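Long-range contacts in toll-like receptor 13 (PDB 4Z0C), which recognises bacterial 23S ribosomal RNA as an innate immune receptor and signals through MYD88 and TRAF6 to activate NF-kappa-B and drive cytokine secretion: residues Ile13-Cys18 against Thr37-Leu42; Lys21-Leu26 against Thr43-Gln48; Val62-Glu67 against Thr86-Val91; Gly81-Thr86 against Gly104-Lys109. One frame throughout, in Å; residues are numbered along the deposited sequence.

How the contacts relate
All four contacts lie near the N-terminal end of the leucine-rich-repeat horseshoe of the ectodomain. Contacts 1 and 3 pair parallel strands, 15-17 with 39-41 and 63-65 with 87-89; strands 39-41 and 63-65 are themselves neighbours, and the contact centres are about 11 Å apart. Contact 2 joins the loops that leave strands 15-17 and 39-41, about 15 Å from contact 1, while contact 4 joins the turns that lead into strands 87-89 and 110-112. Along the chain, contacts 1 and 2 interleave, as do contacts 3 and 4, which share Thr86. Successive coils are thus joined at strand, exit loop and entry turn, and contact 1 also meets the bound RNA.

Contact 1 (Ile13-Cys18 against Thr37-Leu42); sequences IHHVLC and TTHLNL. With NAG (2-acetamido-2-deoxy-beta-D-glucopyranose), chain E; NAG (2-acetamido-2-deoxy-beta-D-glucopyranose), chain B; nucleotides of chain C.
Two histidines stacked on the strand face that meets the RNA dominate this pairing of parallel strands 15-17 and 39-41. His15 (chi1 -67°) and His39 (chi1 -62°) both carry CG anti to the carbonyl carbon, so their imidazoles rise side by side in an offset stack with centroids 3.9 Å apart and planes at 22°. His15 NE2 sits over the His39 face, 3.1 Å from His39 ND1, at an angle too poor for a hydrogen bond; His39 ND1 instead shares a hydrogen bond with Thr38 OG1 at 2.9 Å, either being possible as donor. At its far edge His15 ND1 donates to N1 of adenosine A6 of chain C, 3.0 Å away. Leu17 CD2 makes a van der Waals contact with N3 of the same base at 3.4 Å. Next to it Asn41, CG anti to its backbone N, carries a glycan on ND2, and its OD1 pairs with Thr43.

On the opposite face Val16 CG1 lies 3.7 Å from Leu40 CD1, and just past the strands Cys18, tied to Cys6 by a disulfide, sets CB 3.6 Å from Leu42 CD2. At the start of the ladder His14 O accepts from both Thr38 N and His39 N. Since His15 ND1 serves as the donor to A6, NE2 is probably unprotonated in the neutral ring; a second proton, possible in an acidic endosome, would probably put positive charge against the His39 ring.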
# COMPACT_ATOMS: atom_id res chain seq x y z
N ILE A 13 20.09 -30.29 -7.47
CA ILE A 13 21.33 -30.07 -8.24
C ILE A 13 21.23 -30.42 -9.75
O ILE A 13 22.02 -29.93 -10.57
CB ILE A 13 22.58 -30.83 -7.62
CG1 ILE A 13 22.36 -32.35 -7.59
CG2 ILE A 13 22.91 -30.34 -6.22
CD1 ILE A 13 23.62 -33.15 -7.19
N HIS A 14 20.26 -31.25 -10.12
CA HIS A 14 20.09 -31.65 -11.53
C HIS A 14 19.38 -30.58 -12.39
O HIS A 14 19.26 -30.72 -13.61
CB HIS A 14 19.32 -32.96 -11.62
CG HIS A 14 19.94 -34.07 -10.84
ND1 HIS A 14 19.52 -34.43 -9.58
CD2 HIS A 14 20.99 -34.88 -11.13
CE1 HIS A 14 20.27 -35.43 -9.13
NE2 HIS A 14 21.17 -35.71 -10.05
N HIS A 15 18.91 -29.51 -11.75
CA HIS A 15 18.24 -28.43 -12.48
C HIS A 15 19.17 -27.24 -12.63
O HIS A 15 19.71 -26.74 -11.63
CB HIS A 15 16.93 -28.03 -11.79
CG HIS A 15 15.87 -29.09 -11.82
ND1 HIS A 15 14.53 -28.80 -11.92
CD2 HIS A 15 15.96 -30.44 -11.77
CE1 HIS A 15 13.84 -29.92 -11.92
NE2 HIS A 15 14.68 -30.93 -11.85
N VAL A 16 19.35 -26.75 -13.85
CA VAL A 16 20.26 -25.63 -14.07
C VAL A 16 19.56 -24.45 -14.74
O VAL A 16 18.86 -24.63 -15.73
CB VAL A 16 21.50 -26.07 -14.92
CG1 VAL A 16 22.39 -24.88 -15.26
CG2 VAL A 16 22.29 -27.11 -14.17
N LEU A 17 19.78 -23.25 -14.21
CA LEU A 17 19.12 -22.05 -14.69
C LEU A 17 20.13 -21.05 -15.25
O LEU A 17 21.10 -20.74 -14.59
CB LEU A 17 18.37 -21.38 -13.53
CG LEU A 17 17.46 -22.27 -12.68
CD1 LEU A 17 17.33 -21.68 -11.28
CD2 LEU A 17 16.09 -22.40 -13.34
N CYS A 18 19.88 -20.53 -16.44
CA CYS A 18 20.75 -19.52 -17.05
C CYS A 18 19.82 -18.48 -17.67
O CYS A 18 19.82 -18.28 -18.89
CB CYS A 18 21.62 -20.12 -18.16
SG CYS A 18 22.17 -21.78 -17.87
N THR A 37 23.39 -33.08 -15.23
CA THR A 37 22.30 -32.14 -15.41
C THR A 37 21.13 -32.75 -16.18
O THR A 37 21.28 -33.18 -17.32
CB THR A 37 22.80 -30.86 -16.12
OG1 THR A 37 23.79 -30.22 -15.30
CG2 THR A 37 21.67 -29.88 -16.38
N THR A 38 19.95 -32.77 -15.56
CA THR A 38 18.77 -33.30 -16.24
C THR A 38 17.85 -32.22 -16.78
O THR A 38 17.24 -32.42 -17.83
CB THR A 38 17.98 -34.30 -15.37
OG1 THR A 38 17.39 -33.63 -14.25
CG2 THR A 38 18.92 -35.40 -14.85
N HIS A 39 17.76 -31.09 -16.10
CA HIS A 39 16.94 -29.96 -16.56
C HIS A 39 17.79 -28.71 -16.77
O HIS A 39 18.50 -28.26 -15.86
CB HIS A 39 15.82 -29.61 -15.58
CG HIS A 39 14.82 -30.71 -15.37
ND1 HIS A 39 15.15 -31.92 -14.80
CD2 HIS A 39 13.50 -30.78 -15.64
CE1 HIS A 39 14.08 -32.68 -14.73
NE2 HIS A 39 13.07 -32.02 -15.25
N LEU A 40 17.71 -28.14 -17.97
CA LEU A 40 18.50 -26.97 -18.31
C LEU A 40 17.58 -25.92 -18.87
O LEU A 40 16.91 -26.16 -19.86
CB LEU A 40 19.56 -27.33 -19.34
CG LEU A 40 20.43 -26.18 -19.87
CD1 LEU A 40 21.20 -25.46 -18.72
CD2 LEU A 40 21.40 -26.69 -20.93
N ASN A 41 17.52 -24.74 -18.24
CA ASN A 41 16.62 -23.68 -18.69
C ASN A 41 17.40 -22.45 -19.16
O ASN A 41 17.99 -21.74 -18.36
CB ASN A 41 15.61 -23.30 -17.59
CG ASN A 41 14.48 -22.39 -18.11
OD1 ASN A 41 14.65 -21.77 -19.16
ND2 ASN A 41 13.32 -22.34 -17.43
N LEU A 42 17.38 -22.19 -20.47
CA LEU A 42 18.10 -21.04 -21.00
C LEU A 42 17.17 -19.96 -21.55
O LEU A 42 17.52 -19.22 -22.47
CB LEU A 42 19.09 -21.47 -22.09
CG LEU A 42 20.35 -22.21 -21.60
CD1 LEU A 42 20.70 -23.42 -22.47
CD2 LEU A 42 21.51 -21.25 -21.55
C1 NAG E . 13.20 -22.92 -16.11
C2 NAG E . 11.95 -22.24 -15.51
C3 NAG E . 11.49 -22.98 -14.26
C4 NAG E . 11.26 -24.44 -14.59
C5 NAG E . 12.61 -24.96 -15.04
C6 NAG E . 12.60 -26.47 -15.25
C7 NAG E . 11.95 -19.83 -15.89
C8 NAG E . 12.13 -18.46 -15.27
N2 NAG E . 12.15 -20.87 -15.09
O3 NAG E . 10.34 -22.37 -13.73
O4 NAG E . 10.80 -25.15 -13.46
O5 NAG E . 12.95 -24.30 -16.25
O6 NAG E . 13.72 -26.85 -16.03
O7 NAG E . 11.66 -19.97 -17.07
C1 NAG B . 9.42 -25.26 -13.00
C2 NAG B . 9.08 -26.61 -12.39
C3 NAG B . 7.71 -26.58 -11.71
C4 NAG B . 7.60 -25.42 -10.70
C5 NAG B . 7.95 -24.13 -11.44
C6 NAG B . 8.04 -22.94 -10.50
C7 NAG B . 10.17 -28.53 -13.50
C8 NAG B . 10.15 -29.47 -14.70
N2 NAG B . 9.17 -27.64 -13.42
O3 NAG B . 7.52 -27.80 -11.04
O4 NAG B . 6.33 -25.34 -10.02
O5 NAG B . 9.21 -24.20 -12.08
O6 NAG B . 8.54 -21.88 -11.29
O7 NAG B . 11.09 -28.61 -12.66
P A C 6 12.27 -20.60 -4.66
OP1 A C 6 10.91 -21.13 -4.91
OP2 A C 6 12.91 -20.97 -3.38
O5' A C 6 13.18 -20.99 -5.90
C5' A C 6 14.54 -20.55 -6.01
C4' A C 6 14.93 -20.31 -7.46
O4' A C 6 14.77 -21.55 -8.21
C3' A C 6 14.09 -19.27 -8.19
O3' A C 6 14.90 -18.68 -9.20
C2' A C 6 13.00 -20.12 -8.84
O2' A C 6 12.38 -19.53 -9.95
C1' A C 6 13.78 -21.37 -9.23
N9 A C 6 13.00 -22.61 -9.25
C8 A C 6 11.93 -22.97 -8.45
N7 A C 6 11.49 -24.20 -8.67
C5 A C 6 12.33 -24.69 -9.66
C6 A C 6 12.41 -25.94 -10.33
N6 A C 6 11.58 -26.95 -10.08
N1 A C 6 13.37 -26.11 -11.26
C2 A C 6 14.21 -25.09 -11.49
N3 A C 6 14.24 -23.87 -10.95
C4 A C 6 13.27 -23.73 -10.02

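Contact 2 (Lys21-Leu26 against Thr43-Gln48); sequences KKITNL and THNEIQ. With NAG (2-acetamido-2-deoxy-beta-D-glucopyranose), chain S.
At the start of the second loop Thr43 OG1 is hydrogen-bonded to Asn41 OD1. His44 barely meets residues 21-26; its ring stacks on Trp68 instead.

Asn45 is the hub. Its CG lies anti to the carbonyl carbon (chi1 -71°), which carries the amide across to the first loop. There OD1 accepts two backbone N-H groups, from Lys21 N at 2.9 Å and Ile23 N at 3.0 Å, both donors standing above the amide plane, while ND2 binds the carbonyls of Cys18 and Leu42. Asparagine suits this buried place because one short amide supplies both the acceptor and the donor that the turning backbones need. The turn itself brings Lys22 to a positive phi of 55°, which bends the chain around OD1.

Glu46 follows with its N-H given to Ile23 O (2.8 Å), while its extended side chain runs beside Lys22 on the exposed flank: OE2 touches Lys22 CG at 3.1 Å, but Lys22 NZ stays 4.3 Å from OE2, too far for a salt bridge, so any attraction is loose. Ile47 returns to the interior, with CG1 4.0 Å from Ile23 CG2 as the two branched chains lie side by side, and CD1 4.1 Å from Leu26 CD1, crossing it obliquely. Gln48, exposed, adds little.

The contact thus bridges the exits of strands 15-17 and 39-41. The first loop runs into helix 26-30, which glycosylated Asn25 N-caps through OD1 to Glu28 N, and the second runs on into strand 49-50.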
# COMPACT_ATOMS: atom_id res chain seq x y z
N LYS A 21 20.66 -13.71 -18.88
CA LYS A 21 22.08 -13.48 -18.69
C LYS A 21 22.72 -12.90 -19.95
O LYS A 21 23.94 -12.92 -20.08
CB LYS A 21 22.79 -14.78 -18.31
CG LYS A 21 22.28 -15.47 -17.05
CD LYS A 21 22.33 -14.59 -15.81
CE LYS A 21 21.81 -15.36 -14.60
NZ LYS A 21 21.02 -14.51 -13.66
N LYS A 22 21.90 -12.42 -20.89
CA LYS A 22 22.42 -11.85 -22.14
C LYS A 22 23.33 -12.83 -22.89
O LYS A 22 24.25 -12.42 -23.60
CB LYS A 22 23.19 -10.56 -21.88
CG LYS A 22 22.33 -9.30 -21.80
CD LYS A 22 22.98 -8.27 -20.90
CE LYS A 22 22.33 -6.91 -21.05
NZ LYS A 22 22.75 -6.33 -22.36
N ILE A 23 23.07 -14.12 -22.71
CA ILE A 23 23.87 -15.16 -23.32
C ILE A 23 23.74 -15.11 -24.83
O ILE A 23 22.63 -15.05 -25.38
CB ILE A 23 23.47 -16.55 -22.81
CG1 ILE A 23 23.88 -16.70 -21.34
CG2 ILE A 23 24.10 -17.66 -23.66
CD1 ILE A 23 23.29 -17.94 -20.66
N THR A 24 24.87 -15.15 -25.51
CA THR A 24 24.86 -15.08 -26.95
C THR A 24 25.53 -16.29 -27.58
O THR A 24 25.20 -16.68 -28.69
CB THR A 24 25.50 -13.78 -27.44
OG1 THR A 24 25.33 -13.66 -28.85
CG2 THR A 24 26.98 -13.76 -27.12
N ASN A 25 26.46 -16.89 -26.83
CA ASN A 25 27.18 -18.08 -27.27
C ASN A 25 26.78 -19.31 -26.44
O ASN A 25 27.20 -19.47 -25.30
CB ASN A 25 28.69 -17.81 -27.19
CG ASN A 25 29.53 -18.85 -27.92
OD1 ASN A 25 29.31 -20.06 -27.77
ND2 ASN A 25 30.48 -18.38 -28.73
N LEU A 26 25.95 -20.16 -27.04
CA LEU A 26 25.35 -21.29 -26.33
C LEU A 26 26.38 -22.26 -25.75
O LEU A 26 26.31 -22.63 -24.57
CB LEU A 26 24.39 -22.05 -27.27
CG LEU A 26 23.84 -23.37 -26.71
CD1 LEU A 26 23.07 -23.11 -25.44
CD2 LEU A 26 22.95 -24.06 -27.75
N THR A 43 15.99 -19.87 -20.96
CA THR A 43 14.99 -18.86 -21.34
C THR A 43 15.51 -17.43 -21.17
O THR A 43 16.24 -17.15 -20.23
CB THR A 43 13.72 -19.03 -20.49
OG1 THR A 43 13.26 -20.38 -20.62
CG2 THR A 43 12.62 -18.04 -20.91
N HIS A 44 15.14 -16.56 -22.11
CA HIS A 44 15.38 -15.12 -22.01
C HIS A 44 16.86 -14.78 -22.18
O HIS A 44 17.49 -14.25 -21.28
CB HIS A 44 14.76 -14.56 -20.71
CG HIS A 44 14.58 -13.08 -20.69
ND1 HIS A 44 15.04 -12.25 -21.69
CD2 HIS A 44 13.96 -12.27 -19.79
CE1 HIS A 44 14.74 -10.99 -21.39
NE2 HIS A 44 14.07 -10.98 -20.25
N ASN A 45 17.40 -15.09 -23.36
CA ASN A 45 18.77 -14.73 -23.72
C ASN A 45 18.83 -14.32 -25.20
O ASN A 45 17.79 -14.11 -25.80
CB ASN A 45 19.73 -15.89 -23.41
CG ASN A 45 19.95 -16.09 -21.92
OD1 ASN A 45 20.68 -15.33 -21.28
ND2 ASN A 45 19.30 -17.11 -21.36
N GLU A 46 20.01 -14.24 -25.80
CA GLU A 46 20.13 -13.75 -27.18
C GLU A 46 20.84 -14.76 -28.08
O GLU A 46 21.55 -14.38 -29.02
CB GLU A 46 20.85 -12.40 -27.21
CG GLU A 46 20.62 -11.52 -25.98
CD GLU A 46 21.51 -10.29 -25.93
OE1 GLU A 46 22.08 -9.92 -26.98
OE2 GLU A 46 21.67 -9.69 -24.83
N ILE A 47 20.65 -16.05 -27.78
CA ILE A 47 21.19 -17.14 -28.59
C ILE A 47 20.62 -17.12 -30.02
O ILE A 47 19.42 -16.99 -30.21
CB ILE A 47 20.86 -18.50 -27.94
CG1 ILE A 47 21.48 -18.58 -26.54
CG2 ILE A 47 21.32 -19.65 -28.84
CD1 ILE A 47 20.85 -19.63 -25.64
N GLN A 48 21.50 -17.24 -31.01
CA GLN A 48 21.11 -17.10 -32.41
C GLN A 48 21.28 -18.39 -33.21
O GLN A 48 20.45 -18.72 -34.04
CB GLN A 48 21.87 -15.95 -33.09
CG GLN A 48 21.33 -14.57 -32.75
CD GLN A 48 21.78 -13.50 -33.73
OE1 GLN A 48 22.79 -13.64 -34.41
NE2 GLN A 48 21.04 -12.40 -33.79
C1 NAG S . 31.38 -19.43 -29.19
C2 NAG S . 31.54 -19.23 -30.70
C3 NAG S . 32.68 -20.05 -31.31
C4 NAG S . 33.94 -20.04 -30.44
C5 NAG S . 33.60 -20.32 -28.98
C6 NAG S . 34.84 -20.32 -28.09
C7 NAG S . 29.54 -18.58 -31.96
C8 NAG S . 28.07 -18.85 -32.06
N2 NAG S . 30.29 -19.53 -31.39
O3 NAG S . 32.99 -19.54 -32.59
O4 NAG S . 34.88 -20.98 -30.93
O5 NAG S . 32.64 -19.39 -28.51
O6 NAG S . 35.60 -19.14 -28.25
O7 NAG S . 30.00 -17.52 -32.40

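Contact 3 (Val62-Glu67 against Thr86-Val91); sequences VDLRLE and TLLNLV. With NAG (2-acetamido-2-deoxy-beta-D-glucopyranose), chain E.
Strands 63-65 and 87-89 are consecutive rungs of the leucine-rich-repeat solenoid, from LRR 2 and LRR 3, and run almost exactly parallel, 3° apart. Val62 O opens the ladder by accepting two backbone donors, Thr86 N on a lone pair at 2.8 Å and Leu87 N nearly along the C=O axis; Leu64, Asn89 and Leu66 then continue the bonding from strand to strand.

On one face stand Asp63, Arg65, Leu87 and Asn89. Arg65 CG is anti to its carbonyl carbon and the chain is extended to NE, which lets it grip Asp63 side-on: NE reaches OD1 at 3.0 Å and NH2 reaches OD2 at 3.3 Å, each on a syn lone pair close to the guanidinium plane. One face of that guanidinium carries C6 of the first sugar on Asn41. Leu87 CD1 packs beside Asp63 OD2 at 3.7 Å, while the two nitrogens of Arg65 fix the carboxylate. Asn89 (chi1 -172°) makes an Asx turn, OD1 taking the N-H of Val91 at 3.0 Å, and its ND2 bonds weakly to Glu67 OE1, while Glu67 OE2 lies along Val91 CG1.

On the other face leucine, a branched residue, packs against the next rung: Leu64 CD2 meets Leu88 CD1 at 4.0 Å. Just past the strands Leu66 CD1 meets Leu90 CD1 at 3.7 Å.

With mostly polar neighbours, Leu87 among them, lining the concave surface, Leu64 and Leu66, and again Leu88 and Leu90, are the second and third leucines of the LxxLxLxxN motif, completed by Asn69 and Asn93, typical of leucine-rich-repeat proteins such as Toll-like receptors.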
# COMPACT_ATOMS: atom_id res chain seq x y z
N VAL A 62 16.91 -34.04 -19.79
CA VAL A 62 15.56 -34.55 -19.97
C VAL A 62 14.67 -33.41 -20.45
O VAL A 62 13.77 -33.62 -21.25
CB VAL A 62 15.01 -35.13 -18.66
CG1 VAL A 62 13.55 -35.42 -18.79
CG2 VAL A 62 15.75 -36.40 -18.29
N ASP A 63 14.96 -32.21 -19.96
CA ASP A 63 14.12 -31.04 -20.17
C ASP A 63 15.01 -29.89 -20.63
O ASP A 63 15.85 -29.42 -19.88
CB ASP A 63 13.43 -30.71 -18.84
CG ASP A 63 12.38 -29.62 -18.95
OD1 ASP A 63 12.62 -28.56 -19.57
OD2 ASP A 63 11.29 -29.82 -18.36
N LEU A 64 14.82 -29.42 -21.85
CA LEU A 64 15.64 -28.32 -22.35
C LEU A 64 14.71 -27.20 -22.79
O LEU A 64 13.83 -27.42 -23.63
CB LEU A 64 16.47 -28.76 -23.54
CG LEU A 64 17.36 -27.70 -24.18
CD1 LEU A 64 18.35 -27.17 -23.15
CD2 LEU A 64 18.10 -28.29 -25.38
N ARG A 65 14.91 -26.01 -22.24
CA ARG A 65 14.07 -24.86 -22.59
C ARG A 65 14.91 -23.72 -23.12
O ARG A 65 15.76 -23.17 -22.43
CB ARG A 65 13.25 -24.40 -21.40
CG ARG A 65 12.27 -25.44 -20.90
CD ARG A 65 11.55 -24.99 -19.62
NE ARG A 65 10.90 -26.15 -19.00
CZ ARG A 65 9.85 -26.09 -18.19
NH1 ARG A 65 9.30 -24.91 -17.85
NH2 ARG A 65 9.36 -27.23 -17.70
N LEU A 66 14.63 -23.36 -24.37
CA LEU A 66 15.35 -22.31 -25.06
C LEU A 66 14.38 -21.22 -25.44
O LEU A 66 14.60 -20.53 -26.44
CB LEU A 66 16.00 -22.86 -26.32
CG LEU A 66 17.23 -23.75 -26.09
CD1 LEU A 66 17.47 -24.71 -27.27
CD2 LEU A 66 18.44 -22.86 -25.92
N GLU A 67 13.33 -21.08 -24.64
CA GLU A 67 12.26 -20.10 -24.88
C GLU A 67 12.79 -18.67 -24.90
O GLU A 67 13.68 -18.33 -24.12
CB GLU A 67 11.14 -20.25 -23.84
CG GLU A 67 10.00 -19.24 -23.99
CD GLU A 67 8.71 -19.66 -23.29
OE1 GLU A 67 8.69 -20.68 -22.56
OE2 GLU A 67 7.69 -18.97 -23.47
N THR A 86 12.91 -35.49 -23.11
CA THR A 86 11.47 -35.70 -23.28
C THR A 86 10.71 -34.41 -23.58
O THR A 86 9.60 -34.43 -24.12
CB THR A 86 10.85 -36.45 -22.09
OG1 THR A 86 11.08 -35.71 -20.89
CG2 THR A 86 11.49 -37.85 -21.96
N LEU A 87 11.33 -33.28 -23.24
CA LEU A 87 10.72 -31.98 -23.53
C LEU A 87 11.71 -31.07 -24.23
O LEU A 87 12.85 -30.96 -23.82
CB LEU A 87 10.21 -31.36 -22.23
CG LEU A 87 9.20 -30.20 -22.28
CD1 LEU A 87 8.57 -30.01 -20.91
CD2 LEU A 87 9.86 -28.89 -22.70
N LEU A 88 11.27 -30.43 -25.31
CA LEU A 88 12.11 -29.44 -25.99
C LEU A 88 11.31 -28.19 -26.25
O LEU A 88 10.34 -28.22 -26.99
CB LEU A 88 12.64 -29.99 -27.31
CG LEU A 88 13.49 -29.01 -28.13
CD1 LEU A 88 14.59 -28.40 -27.28
CD2 LEU A 88 14.09 -29.72 -29.34
N ASN A 89 11.73 -27.07 -25.66
CA ASN A 89 11.00 -25.81 -25.78
C ASN A 89 11.78 -24.84 -26.67
O ASN A 89 12.90 -24.46 -26.35
CB ASN A 89 10.80 -25.22 -24.37
CG ASN A 89 9.88 -24.01 -24.35
OD1 ASN A 89 9.89 -23.19 -25.27
ND2 ASN A 89 9.11 -23.88 -23.27
N LEU A 90 11.17 -24.46 -27.78
CA LEU A 90 11.80 -23.55 -28.74
C LEU A 90 10.89 -22.35 -28.98
O LEU A 90 11.02 -21.63 -29.97
CB LEU A 90 12.04 -24.31 -30.06
CG LEU A 90 13.48 -24.58 -30.55
CD1 LEU A 90 14.44 -24.61 -29.43
CD2 LEU A 90 13.59 -25.91 -31.33
N VAL A 91 9.97 -22.14 -28.04
CA VAL A 91 9.00 -21.05 -28.11
C VAL A 91 9.66 -19.67 -28.16
O VAL A 91 10.65 -19.42 -27.47
CB VAL A 91 8.05 -21.10 -26.89
CG1 VAL A 91 7.07 -19.93 -26.90
CG2 VAL A 91 7.29 -22.42 -26.90
C1 NAG E . 13.20 -22.92 -16.11
C2 NAG E . 11.95 -22.24 -15.51
C3 NAG E . 11.49 -22.98 -14.26
C4 NAG E . 11.26 -24.44 -14.59
C5 NAG E . 12.61 -24.96 -15.04
C6 NAG E . 12.60 -26.47 -15.25
C7 NAG E . 11.95 -19.83 -15.89
C8 NAG E . 12.13 -18.46 -15.27
N2 NAG E . 12.15 -20.87 -15.09
O3 NAG E . 10.34 -22.37 -13.73
O4 NAG E . 10.80 -25.15 -13.46
O5 NAG E . 12.95 -24.30 -16.25
O6 NAG E . 13.72 -26.85 -16.03
O7 NAG E . 11.66 -19.97 -17.07

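Contact 4 (Gly81-Thr86 against Gly104-Lys109); sequences GLENLT and GLSSLK
Below the surface, leucines pack two successive turns together. Type I turns Leu82-Leu85 and Leu105-Leu108 lie one above the other, each leading towards a strand, and Leu85, CG anti to its backbone N, lays CD2 against both leucines of the next turn, alongside them: 3.6 Å from Leu105 CD2 and 3.8 Å from Leu108 CD1. Leu82 CB adds a looser touch to Leu105 CD2 at 4.0 Å. Leucine suits both levels because its forked end can touch two neighbours at once.

The outer side is more open and polar. Ser107, with OG anti to its carbonyl carbon, donates to Glu83 O at 2.9 Å in the carbonyl plane, and a little further on Lys109 N binds Thr86 O from above the carbonyl plane. Lys109 itself turns its chain away. Exposed Glu83, bent at chi2, lays its CG against Ser106 OG at 3.3 Å and brings OE2 to 2.9 Å from Gly104 O. Gly104 fits a phi of 101°, where a beta carbon would press on the preceding carbonyl.

Glu83 OE2 and Gly104 O are both acceptors, so their closeness would probably be repulsive; cohesion rests instead on leucine packing, reinforced by the Ser107 hydroxyl and the Lys109 backbone N-H, which bond to carbonyl oxygens of the previous coil.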
# COMPACT_ATOMS: atom_id res chain seq x y z
N GLY A 81 23.12 -37.09 -29.32
CA GLY A 81 23.44 -37.59 -27.99
C GLY A 81 22.37 -37.34 -26.93
O GLY A 81 22.42 -37.94 -25.86
N LEU A 82 21.39 -36.48 -27.24
CA LEU A 82 20.33 -36.15 -26.28
C LEU A 82 19.20 -37.18 -26.27
O LEU A 82 18.04 -36.83 -26.46
CB LEU A 82 19.76 -34.75 -26.55
CG LEU A 82 20.71 -33.58 -26.31
CD1 LEU A 82 20.00 -32.21 -26.37
CD2 LEU A 82 21.39 -33.77 -24.97
N GLU A 83 19.54 -38.43 -26.03
CA GLU A 83 18.59 -39.52 -26.18
C GLU A 83 17.62 -39.72 -25.00
O GLU A 83 16.72 -40.56 -25.06
CB GLU A 83 19.31 -40.83 -26.53
CG GLU A 83 19.00 -41.32 -27.94
CD GLU A 83 20.06 -40.95 -28.96
OE1 GLU A 83 20.36 -41.79 -29.84
OE2 GLU A 83 20.58 -39.81 -28.91
N ASN A 84 17.80 -38.96 -23.93
CA ASN A 84 16.85 -39.06 -22.83
C ASN A 84 15.88 -37.85 -22.76
O ASN A 84 15.05 -37.77 -21.85
CB ASN A 84 17.57 -39.35 -21.50
CG ASN A 84 17.95 -40.85 -21.36
OD1 ASN A 84 17.63 -41.64 -22.25
ND2 ASN A 84 18.66 -41.22 -20.28
N LEU A 85 16.01 -36.93 -23.73
CA LEU A 85 15.23 -35.68 -23.73
C LEU A 85 13.78 -35.94 -24.00
O LEU A 85 13.45 -36.55 -25.01
CB LEU A 85 15.76 -34.70 -24.78
CG LEU A 85 15.42 -33.22 -24.52
CD1 LEU A 85 16.29 -32.66 -23.40
CD2 LEU A 85 15.59 -32.36 -25.79
N THR A 86 12.91 -35.49 -23.11
CA THR A 86 11.47 -35.70 -23.28
C THR A 86 10.71 -34.41 -23.58
O THR A 86 9.60 -34.43 -24.12
CB THR A 86 10.85 -36.45 -22.09
OG1 THR A 86 11.08 -35.71 -20.89
CG2 THR A 86 11.49 -37.85 -21.96
N GLY A 104 18.69 -37.93 -32.97
CA GLY A 104 19.08 -38.24 -31.61
C GLY A 104 17.97 -38.08 -30.59
O GLY A 104 18.06 -38.57 -29.47
N LEU A 105 16.89 -37.42 -30.99
CA LEU A 105 15.84 -37.09 -30.02
C LEU A 105 14.85 -38.22 -29.92
O LEU A 105 13.63 -38.01 -30.01
CB LEU A 105 15.17 -35.77 -30.39
CG LEU A 105 16.13 -34.59 -30.26
CD1 LEU A 105 15.57 -33.37 -30.95
CD2 LEU A 105 16.41 -34.30 -28.77
N SER A 106 15.37 -39.43 -29.70
CA SER A 106 14.56 -40.65 -29.84
C SER A 106 13.59 -40.87 -28.69
O SER A 106 12.74 -41.76 -28.76
CB SER A 106 15.45 -41.88 -30.08
OG SER A 106 16.04 -42.34 -28.89
N SER A 107 13.71 -40.06 -27.65
CA SER A 107 12.75 -40.09 -26.54
C SER A 107 11.85 -38.84 -26.45
O SER A 107 10.98 -38.77 -25.59
CB SER A 107 13.49 -40.27 -25.21
OG SER A 107 13.99 -41.58 -25.08
N LEU A 108 12.07 -37.86 -27.33
CA LEU A 108 11.33 -36.60 -27.29
C LEU A 108 9.83 -36.83 -27.31
O LEU A 108 9.31 -37.40 -28.27
CB LEU A 108 11.71 -35.70 -28.46
CG LEU A 108 11.39 -34.22 -28.28
CD1 LEU A 108 12.33 -33.64 -27.23
CD2 LEU A 108 11.54 -33.50 -29.59
N LYS A 109 9.14 -36.40 -26.25
CA LYS A 109 7.69 -36.53 -26.14
C LYS A 109 6.92 -35.27 -26.51
O LYS A 109 5.82 -35.34 -27.06
CB LYS A 109 7.28 -36.99 -24.74
CG LYS A 109 7.46 -38.48 -24.55
CD LYS A 109 7.21 -38.91 -23.12
CE LYS A 109 5.79 -38.67 -22.70
NZ LYS A 109 5.68 -38.80 -21.22